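Local coordinates for protein putative hydrolase (Chloroflexus aurantiacus J-10-fl, PDB 3CMN) that is of unproven function but is probably a zincin-like metallopeptidase, a hydrolase, captured here as a mainly helical apoenzyme, at residues A[58-63]-A[188-193]; A[181-186]-A[270-275]. All blocks are in the same frame, centred on the assembly; numbering follows the deposited sequence.

Contact 1 of 2, residues A[58-63]-A[188-193]; sequences LIADYL and HAFEFE
The first torsion of I59 (-63°) puts CG1 beside the backbone N and leaves CG2 opposite that N, where it reaches the F190 ring. In L63 the first torsion sets CG anti to the carbonyl carbon, and CD1 is carried to the base of the same phenylalanine. The evidence for a CH-pi contact is direct: I59 CG2 lies 3.6 Å from the centroid of the F190 ring and only 14° off the ring normal, over the centre of one face. A60 meets the far end of the ring obliquely, with its CA 3.4 Å from F190 CE2 and its CB 3.7 Å from F190 CZ. L63 CD1 approaches less closely, 4.0 Å from F190 CB. No hydrogen bond spans the segments, and F190 alone accounts for 94 of the 181 Å² buried between them. The two short axes, 10.8 Å apart, cross at 51°, a spacing wide enough for an aromatic side chain to fill. Here the ends of helices 41-63 and 174-193 are joined, the latter carrying the HExxH pattern expected of a zincin, to which H188 belongs; its ring meets that of H184, and no metal is bound to the pattern in this structure. In place of F190, an alanine has no ring for I59 CG2 to rest on, and a gap would probably open between I59, A60 and L63. At the C-terminal end of helix 174-193, E193 forms a salt bridge with R199 through OE2.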
ATOM      1  N   LEU A  58      -1.693  -0.601  19.615  1.00 40.64           N
ATOM      2  CA  LEU A  58      -3.130  -0.563  19.356  1.00 41.17           C
ATOM      3  C   LEU A  58      -3.525  -1.498  18.226  1.00 40.01           C
ATOM      4  O   LEU A  58      -4.598  -2.111  18.260  1.00 38.83           O
ATOM      5  CB  LEU A  58      -3.588   0.863  19.015  1.00 41.28           C
ATOM      6  CG  LEU A  58      -4.135   1.724  20.164  1.00 43.92           C
ATOM      7  CD1 LEU A  58      -3.189   1.690  21.366  1.00 43.26           C
ATOM      8  CD2 LEU A  58      -4.323   3.160  19.669  1.00 44.71           C
ATOM      9  N   ILE A  59      -2.656  -1.605  17.227  1.00 39.75           N
ATOM     10  CA  ILE A  59      -2.947  -2.465  16.094  1.00 39.81           C
ATOM     11  C   ILE A  59      -2.692  -3.927  16.451  1.00 38.81           C
ATOM     12  O   ILE A  59      -3.487  -4.800  16.107  1.00 37.85           O
ATOM     13  CB  ILE A  59      -2.125  -2.030  14.870  1.00 39.38           C
ATOM     14  CG1 ILE A  59      -2.547  -0.611  14.478  1.00 41.72           C
ATOM     15  CG2 ILE A  59      -2.371  -2.970  13.694  1.00 38.77           C
ATOM     16  CD1 ILE A  59      -1.762  -0.020  13.329  1.00 43.65           C
ATOM     17  N   ALA A  60      -1.595  -4.172  17.161  1.00 39.04           N
ATOM     18  CA  ALA A  60      -1.235  -5.514  17.596  1.00 41.28           C
ATOM     19  C   ALA A  60      -2.370  -6.127  18.417  1.00 42.32           C
ATOM     20  O   ALA A  60      -2.715  -7.294  18.234  1.00 41.68           O
ATOM     21  CB  ALA A  60       0.045  -5.467  18.433  1.00 40.91           C
ATOM     22  N   ASP A  61      -2.948  -5.325  19.311  1.00 43.82           N
ATOM     23  CA  ASP A  61      -4.033  -5.767  20.181  1.00 44.46           C
ATOM     24  C   ASP A  61      -5.315  -6.021  19.421  1.00 44.02           C
ATOM     25  O   ASP A  61      -5.979  -7.028  19.640  1.00 44.79           O
ATOM     26  CB  ASP A  61      -4.305  -4.726  21.274  1.00 47.36           C
ATOM     27  CG  ASP A  61      -5.465  -5.121  22.183  1.00 49.25           C
ATOM     28  OD1 ASP A  61      -5.317  -6.085  22.963  1.00 49.91           O
ATOM     29  OD2 ASP A  61      -6.532  -4.473  22.113  1.00 51.41           O
ATOM     30  N   TYR A  62      -5.673  -5.105  18.532  1.00 43.07           N
ATOM     31  CA  TYR A  62      -6.897  -5.272  17.769  1.00 43.35           C
ATOM     32  C   TYR A  62      -6.839  -6.478  16.828  1.00 43.07           C
ATOM     33  O   TYR A  62      -7.860  -7.113  16.560  1.00 42.95           O
ATOM     34  CB  TYR A  62      -7.190  -4.008  16.960  1.00 43.46           C
ATOM     35  CG  TYR A  62      -8.458  -4.103  16.139  1.00 44.97           C
ATOM     36  CD1 TYR A  62      -9.703  -4.233  16.749  1.00 46.71           C
ATOM     37  CD2 TYR A  62      -8.414  -4.072  14.752  1.00 46.61           C
ATOM     38  CE1 TYR A  62     -10.869  -4.326  15.996  1.00 46.76           C
ATOM     39  CE2 TYR A  62      -9.575  -4.163  13.992  1.00 47.65           C
ATOM     40  CZ  TYR A  62     -10.800  -4.289  14.620  1.00 46.88           C
ATOM     41  OH  TYR A  62     -11.952  -4.371  13.861  1.00 48.58           O
ATOM     42  N   LEU A  63      -5.644  -6.793  16.334  1.00 41.72           N
ATOM     43  CA  LEU A  63      -5.471  -7.909  15.412  1.00 40.29           C
ATOM     44  C   LEU A  63      -4.971  -9.182  16.090  1.00 39.77           C
ATOM     45  O   LEU A  63      -4.945 -10.247  15.479  1.00 40.76           O
ATOM     46  CB  LEU A  63      -4.509  -7.518  14.287  1.00 38.74           C
ATOM     47  CG  LEU A  63      -4.919  -6.348  13.400  1.00 37.93           C
ATOM     48  CD1 LEU A  63      -3.816  -6.074  12.390  1.00 36.06           C
ATOM     49  CD2 LEU A  63      -6.238  -6.662  12.706  1.00 36.77           C
ATOM     50  N   HIS A 188      -0.911  -1.444   7.358  1.00 30.70           N
ATOM     51  CA  HIS A 188      -0.370  -2.175   6.224  1.00 31.50           C
ATOM     52  C   HIS A 188       0.912  -2.941   6.531  1.00 30.72           C
ATOM     53  O   HIS A 188       1.197  -3.958   5.903  1.00 31.87           O
ATOM     54  CB  HIS A 188      -0.174  -1.232   5.043  1.00 31.59           C
ATOM     55  CG  HIS A 188      -1.463  -0.752   4.463  1.00 33.83           C
ATOM     56  ND1 HIS A 188      -1.681  -0.652   3.105  1.00 36.98           N
ATOM     57  CD2 HIS A 188      -2.630  -0.412   5.058  1.00 35.85           C
ATOM     58  CE1 HIS A 188      -2.932  -0.278   2.891  1.00 37.21           C
ATOM     59  NE2 HIS A 188      -3.528  -0.126   4.061  1.00 37.04           N
ATOM     60  N   ALA A 189       1.675  -2.467   7.507  1.00 29.75           N
ATOM     61  CA  ALA A 189       2.902  -3.151   7.884  1.00 29.35           C
ATOM     62  C   ALA A 189       2.507  -4.488   8.502  1.00 31.12           C
ATOM     63  O   ALA A 189       3.156  -5.519   8.277  1.00 30.66           O
ATOM     64  CB  ALA A 189       3.679  -2.322   8.877  1.00 28.87           C
ATOM     65  N   PHE A 190       1.436  -4.455   9.289  1.00 31.69           N
ATOM     66  CA  PHE A 190       0.918  -5.654   9.929  1.00 31.94           C
ATOM     67  C   PHE A 190       0.369  -6.609   8.858  1.00 33.32           C
ATOM     68  O   PHE A 190       0.712  -7.784   8.833  1.00 33.63           O
ATOM     69  CB  PHE A 190      -0.202  -5.290  10.919  1.00 31.87           C
ATOM     70  CG  PHE A 190       0.276  -5.049  12.337  1.00 33.26           C
ATOM     71  CD1 PHE A 190       0.958  -3.880  12.675  1.00 31.43           C
ATOM     72  CD2 PHE A 190       0.058  -6.008  13.328  1.00 33.81           C
ATOM     73  CE1 PHE A 190       1.421  -3.668  13.972  1.00 32.89           C
ATOM     74  CE2 PHE A 190       0.520  -5.808  14.644  1.00 34.76           C
ATOM     75  CZ  PHE A 190       1.203  -4.637  14.965  1.00 33.97           C
ATOM     76  N   GLU A 191      -0.476  -6.088   7.970  1.00 34.04           N
ATOM     77  CA  GLU A 191      -1.082  -6.889   6.914  1.00 34.13           C
ATOM     78  C   GLU A 191      -0.037  -7.561   6.025  1.00 35.39           C
ATOM     79  O   GLU A 191      -0.241  -8.681   5.557  1.00 35.21           O
ATOM     80  CB  GLU A 191      -2.007  -6.031   6.051  1.00 34.93           C
ATOM     81  CG  GLU A 191      -3.135  -5.354   6.816  1.00 37.41           C
ATOM     82  CD  GLU A 191      -4.026  -4.524   5.911  1.00 38.44           C
ATOM     83  OE1 GLU A 191      -4.891  -5.101   5.225  1.00 38.65           O
ATOM     84  OE2 GLU A 191      -3.845  -3.290   5.875  1.00 41.30           O
ATOM     85  N   PHE A 192       1.084  -6.881   5.801  1.00 36.10           N
ATOM     86  CA  PHE A 192       2.146  -7.431   4.967  1.00 36.21           C
ATOM     87  C   PHE A 192       3.190  -8.240   5.706  1.00 36.31           C
ATOM     88  O   PHE A 192       3.871  -9.062   5.091  1.00 37.76           O
ATOM     89  CB  PHE A 192       2.876  -6.321   4.195  1.00 35.96           C
ATOM     90  CG  PHE A 192       2.158  -5.864   2.956  1.00 35.64           C
ATOM     91  CD1 PHE A 192       1.313  -4.767   2.994  1.00 34.92           C
ATOM     92  CD2 PHE A 192       2.305  -6.556   1.759  1.00 37.08           C
ATOM     93  CE1 PHE A 192       0.623  -4.358   1.867  1.00 33.02           C
ATOM     94  CE2 PHE A 192       1.615  -6.153   0.614  1.00 37.19           C
ATOM     95  CZ  PHE A 192       0.772  -5.051   0.673  1.00 34.46           C
ATOM     96  N   GLU A 193       3.324  -8.022   7.010  1.00 36.70           N
ATOM     97  CA  GLU A 193       4.352  -8.717   7.776  1.00 38.10           C
ATOM     98  C   GLU A 193       3.910  -9.569   8.960  1.00 37.11           C
ATOM     99  O   GLU A 193       4.643 -10.462   9.372  1.00 36.96           O
ATOM    100  CB  GLU A 193       5.397  -7.696   8.238  1.00 41.88           C
ATOM    101  CG  GLU A 193       5.943  -6.854   7.086  1.00 48.31           C
ATOM    102  CD  GLU A 193       6.687  -5.611   7.551  1.00 52.64           C
ATOM    103  OE1 GLU A 193       6.103  -4.835   8.334  1.00 54.59           O
ATOM    104  OE2 GLU A 193       7.849  -5.405   7.132  1.00 55.07           O
TER

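Contact 2 of 2, residues A[181-186]-A[270-275]; sequences ITLHEM and HVMNAV
The carbonyl oxygen of L183, whose side chain packs on M272, accepts a hydrogen bond from T187 OG1, one turn further along the helix. Across the segments there is no hydrogen bond, and the contact rests on the thioether of M272. Its chain bends at chi2 (-50°) and chi3 (-63°), which places both SD and CE beside L183: SD is 3.7 Å from L183 CB, and CE is 3.9 Å from the same carbon. The sulfur also lies 3.6 Å from the backbone N of H184, a packing distance. V275 adds a looser touch, its CG1 4.4 Å from L183 CD2. The segment axes run 9.9 Å apart at 133°, so helices 174-193 and 248-279 cross steeply, well short of antiparallel, the second with a wider pi-type turn at 272-275. H184 and E185 fit the HExxH motif of zincin metallopeptidases, in which the histidines would be expected to bind zinc and the glutamate to act in catalysis; M272 therefore packs on L183 CB and H184 N, in a helix that probably carries the active site. The ring of H184 is almost parallel to that of W180, and E185 OE2 receives a weak hydrogen bond from Q141 N.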
ATOM      1  N   ILE A 181      -2.250   8.963   9.071  1.00 34.43           N
ATOM      2  CA  ILE A 181      -1.279   8.386   8.154  1.00 34.37           C
ATOM      3  C   ILE A 181      -0.428   7.317   8.812  1.00 34.12           C
ATOM      4  O   ILE A 181      -0.148   6.278   8.221  1.00 35.59           O
ATOM      5  CB  ILE A 181      -0.373   9.492   7.574  1.00 35.23           C
ATOM      6  CG1 ILE A 181      -1.147  10.231   6.481  1.00 36.40           C
ATOM      7  CG2 ILE A 181       0.918   8.905   7.024  1.00 35.97           C
ATOM      8  CD1 ILE A 181      -0.446  11.439   5.960  1.00 36.95           C
ATOM      9  N   THR A 182      -0.012   7.574  10.039  1.00 33.35           N
ATOM     10  CA  THR A 182       0.794   6.613  10.762  1.00 32.95           C
ATOM     11  C   THR A 182      -0.010   5.338  11.005  1.00 34.76           C
ATOM     12  O   THR A 182       0.495   4.234  10.832  1.00 35.26           O
ATOM     13  CB  THR A 182       1.271   7.208  12.095  1.00 32.12           C
ATOM     14  OG1 THR A 182       2.113   8.339  11.828  1.00 30.02           O
ATOM     15  CG2 THR A 182       2.033   6.174  12.905  1.00 27.98           C
ATOM     16  N   LEU A 183      -1.272   5.501  11.392  1.00 36.37           N
ATOM     17  CA  LEU A 183      -2.152   4.369  11.654  1.00 36.65           C
ATOM     18  C   LEU A 183      -2.357   3.556  10.383  1.00 36.19           C
ATOM     19  O   LEU A 183      -2.343   2.330  10.390  1.00 33.99           O
ATOM     20  CB  LEU A 183      -3.500   4.866  12.166  1.00 37.96           C
ATOM     21  CG  LEU A 183      -3.514   5.400  13.592  1.00 39.00           C
ATOM     22  CD1 LEU A 183      -4.880   5.986  13.901  1.00 38.31           C
ATOM     23  CD2 LEU A 183      -3.165   4.272  14.556  1.00 40.54           C
ATOM     24  N   HIS A 184      -2.562   4.262   9.286  1.00 36.58           N
ATOM     25  CA  HIS A 184      -2.759   3.625   8.007  1.00 37.89           C
ATOM     26  C   HIS A 184      -1.476   2.848   7.636  1.00 38.04           C
ATOM     27  O   HIS A 184      -1.521   1.706   7.194  1.00 37.75           O
ATOM     28  CB  HIS A 184      -3.083   4.717   6.994  1.00 40.38           C
ATOM     29  CG  HIS A 184      -3.304   4.214   5.608  1.00 43.66           C
ATOM     30  ND1 HIS A 184      -2.512   4.602   4.547  1.00 45.57           N
ATOM     31  CD2 HIS A 184      -4.228   3.366   5.102  1.00 45.20           C
ATOM     32  CE1 HIS A 184      -2.941   4.013   3.447  1.00 47.48           C
ATOM     33  NE2 HIS A 184      -3.980   3.259   3.754  1.00 47.94           N
ATOM     34  N   GLU A 185      -0.335   3.475   7.869  1.00 38.08           N
ATOM     35  CA  GLU A 185       0.971   2.899   7.578  1.00 38.66           C
ATOM     36  C   GLU A 185       1.244   1.628   8.394  1.00 37.54           C
ATOM     37  O   GLU A 185       1.693   0.603   7.860  1.00 37.65           O
ATOM     38  CB  GLU A 185       2.052   3.928   7.912  1.00 42.03           C
ATOM     39  CG  GLU A 185       3.273   3.880   7.057  1.00 48.26           C
ATOM     40  CD  GLU A 185       3.104   4.693   5.799  1.00 51.69           C
ATOM     41  OE1 GLU A 185       2.280   4.292   4.944  1.00 52.11           O
ATOM     42  OE2 GLU A 185       3.793   5.734   5.676  1.00 53.09           O
ATOM     43  N   MET A 186       1.004   1.714   9.699  1.00 32.71           N
ATOM     44  CA  MET A 186       1.243   0.595  10.584  1.00 31.26           C
ATOM     45  C   MET A 186       0.290  -0.542  10.267  1.00 29.99           C
ATOM     46  O   MET A 186       0.662  -1.714  10.345  1.00 28.79           O
ATOM     47  CB  MET A 186       1.098   1.025  12.047  1.00 31.19           C
ATOM     48  CG  MET A 186       1.483  -0.046  13.066  1.00 30.32           C
ATOM     49  SD  MET A 186       3.239  -0.314  13.159  1.00 28.28           S
ATOM     50  CE  MET A 186       3.400  -1.529  11.983  1.00 36.23           C
ATOM     51  N   HIS A 270     -10.829  -1.070   7.573  1.00 43.67           N
ATOM     52  CA  HIS A 270     -11.715  -1.475   8.648  1.00 42.52           C
ATOM     53  C   HIS A 270     -11.040  -1.242   9.992  1.00 43.10           C
ATOM     54  O   HIS A 270     -11.672  -0.810  10.957  1.00 43.38           O
ATOM     55  CB  HIS A 270     -12.075  -2.952   8.532  1.00 41.84           C
ATOM     56  CG  HIS A 270     -12.992  -3.420   9.613  1.00 41.04           C
ATOM     57  ND1 HIS A 270     -14.353  -3.201   9.580  1.00 41.79           N
ATOM     58  CD2 HIS A 270     -12.736  -4.033  10.793  1.00 39.66           C
ATOM     59  CE1 HIS A 270     -14.896  -3.660  10.692  1.00 41.26           C
ATOM     60  NE2 HIS A 270     -13.936  -4.168  11.446  1.00 40.97           N
ATOM     61  N   VAL A 271      -9.753  -1.556  10.056  1.00 43.05           N
ATOM     62  CA  VAL A 271      -8.987  -1.369  11.274  1.00 43.15           C
ATOM     63  C   VAL A 271      -8.889   0.136  11.549  1.00 44.84           C
ATOM     64  O   VAL A 271      -8.831   0.563  12.697  1.00 43.45           O
ATOM     65  CB  VAL A 271      -7.572  -1.982  11.132  1.00 41.79           C
ATOM     66  CG1 VAL A 271      -6.813  -1.861  12.439  1.00 41.78           C
ATOM     67  CG2 VAL A 271      -7.678  -3.449  10.721  1.00 41.30           C
ATOM     68  N   MET A 272      -8.878   0.935  10.484  1.00 47.17           N
ATOM     69  CA  MET A 272      -8.810   2.386  10.620  1.00 49.86           C
ATOM     70  C   MET A 272     -10.036   2.898  11.379  1.00 51.26           C
ATOM     71  O   MET A 272      -9.913   3.669  12.333  1.00 51.15           O
ATOM     72  CB  MET A 272      -8.736   3.047   9.237  1.00 50.88           C
ATOM     73  CG  MET A 272      -7.340   3.036   8.618  1.00 52.21           C
ATOM     74  SD  MET A 272      -6.104   3.663   9.780  1.00 53.48           S
ATOM     75  CE  MET A 272      -6.704   5.385  10.012  1.00 52.22           C
ATOM     76  N   ASN A 273     -11.214   2.457  10.950  1.00 51.95           N
ATOM     77  CA  ASN A 273     -12.468   2.845  11.577  1.00 53.19           C
ATOM     78  C   ASN A 273     -12.547   2.453  13.050  1.00 53.15           C
ATOM     79  O   ASN A 273     -13.084   3.198  13.868  1.00 54.15           O
ATOM     80  CB  ASN A 273     -13.634   2.196  10.842  1.00 54.32           C
ATOM     81  CG  ASN A 273     -13.967   2.892   9.553  1.00 56.62           C
ATOM     82  OD1 ASN A 273     -14.540   3.978   9.553  1.00 59.27           O
ATOM     83  ND2 ASN A 273     -13.610   2.273   8.438  1.00 59.76           N
ATOM     84  N   ALA A 274     -12.013   1.283  13.380  1.00 52.41           N
ATOM     85  CA  ALA A 274     -12.054   0.778  14.746  1.00 50.86           C
ATOM     86  C   ALA A 274     -10.969   1.307  15.684  1.00 50.08           C
ATOM     87  O   ALA A 274     -11.186   1.390  16.892  1.00 50.16           O
ATOM     88  CB  ALA A 274     -12.018  -0.746  14.726  1.00 50.95           C
ATOM     89  N   VAL A 275      -9.803   1.655  15.157  1.00 49.16           N
ATOM     90  CA  VAL A 275      -8.726   2.155  16.013  1.00 48.61           C
ATOM     91  C   VAL A 275      -8.537   3.662  15.858  1.00 49.30           C
ATOM     92  O   VAL A 275      -8.253   4.363  16.828  1.00 47.42           O
ATOM     93  CB  VAL A 275      -7.372   1.451  15.695  1.00 48.30           C
ATOM     94  CG1 VAL A 275      -6.279   1.941  16.645  1.00 46.78           C
ATOM     95  CG2 VAL A 275      -7.528  -0.052  15.812  1.00 46.38           C
TER

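Overall arrangement
Both contacts use helix 174-193, and their centres are 9 Å apart on the same side of the chain's centre. Contact 2 is the more deeply buried, with three of its four touching residues buried against two of four in contact 1. Both are apolar, yet they differ in kind: an aromatic ring under a methyl at 58-63/188-193, a bent thioether at 181-186/270-275. Helices 41-63 and 248-279 also meet, Y62 CD2 lying 3.6 Å from V271 CG1, closing a three-helix group; separately, I59 CD1 comes within 3.3 Å of M186 CG on helix 174-193. The HExxH residues, presumed to form the metal site, are split between the contacts, H184 and E185 in one, H188 in the other.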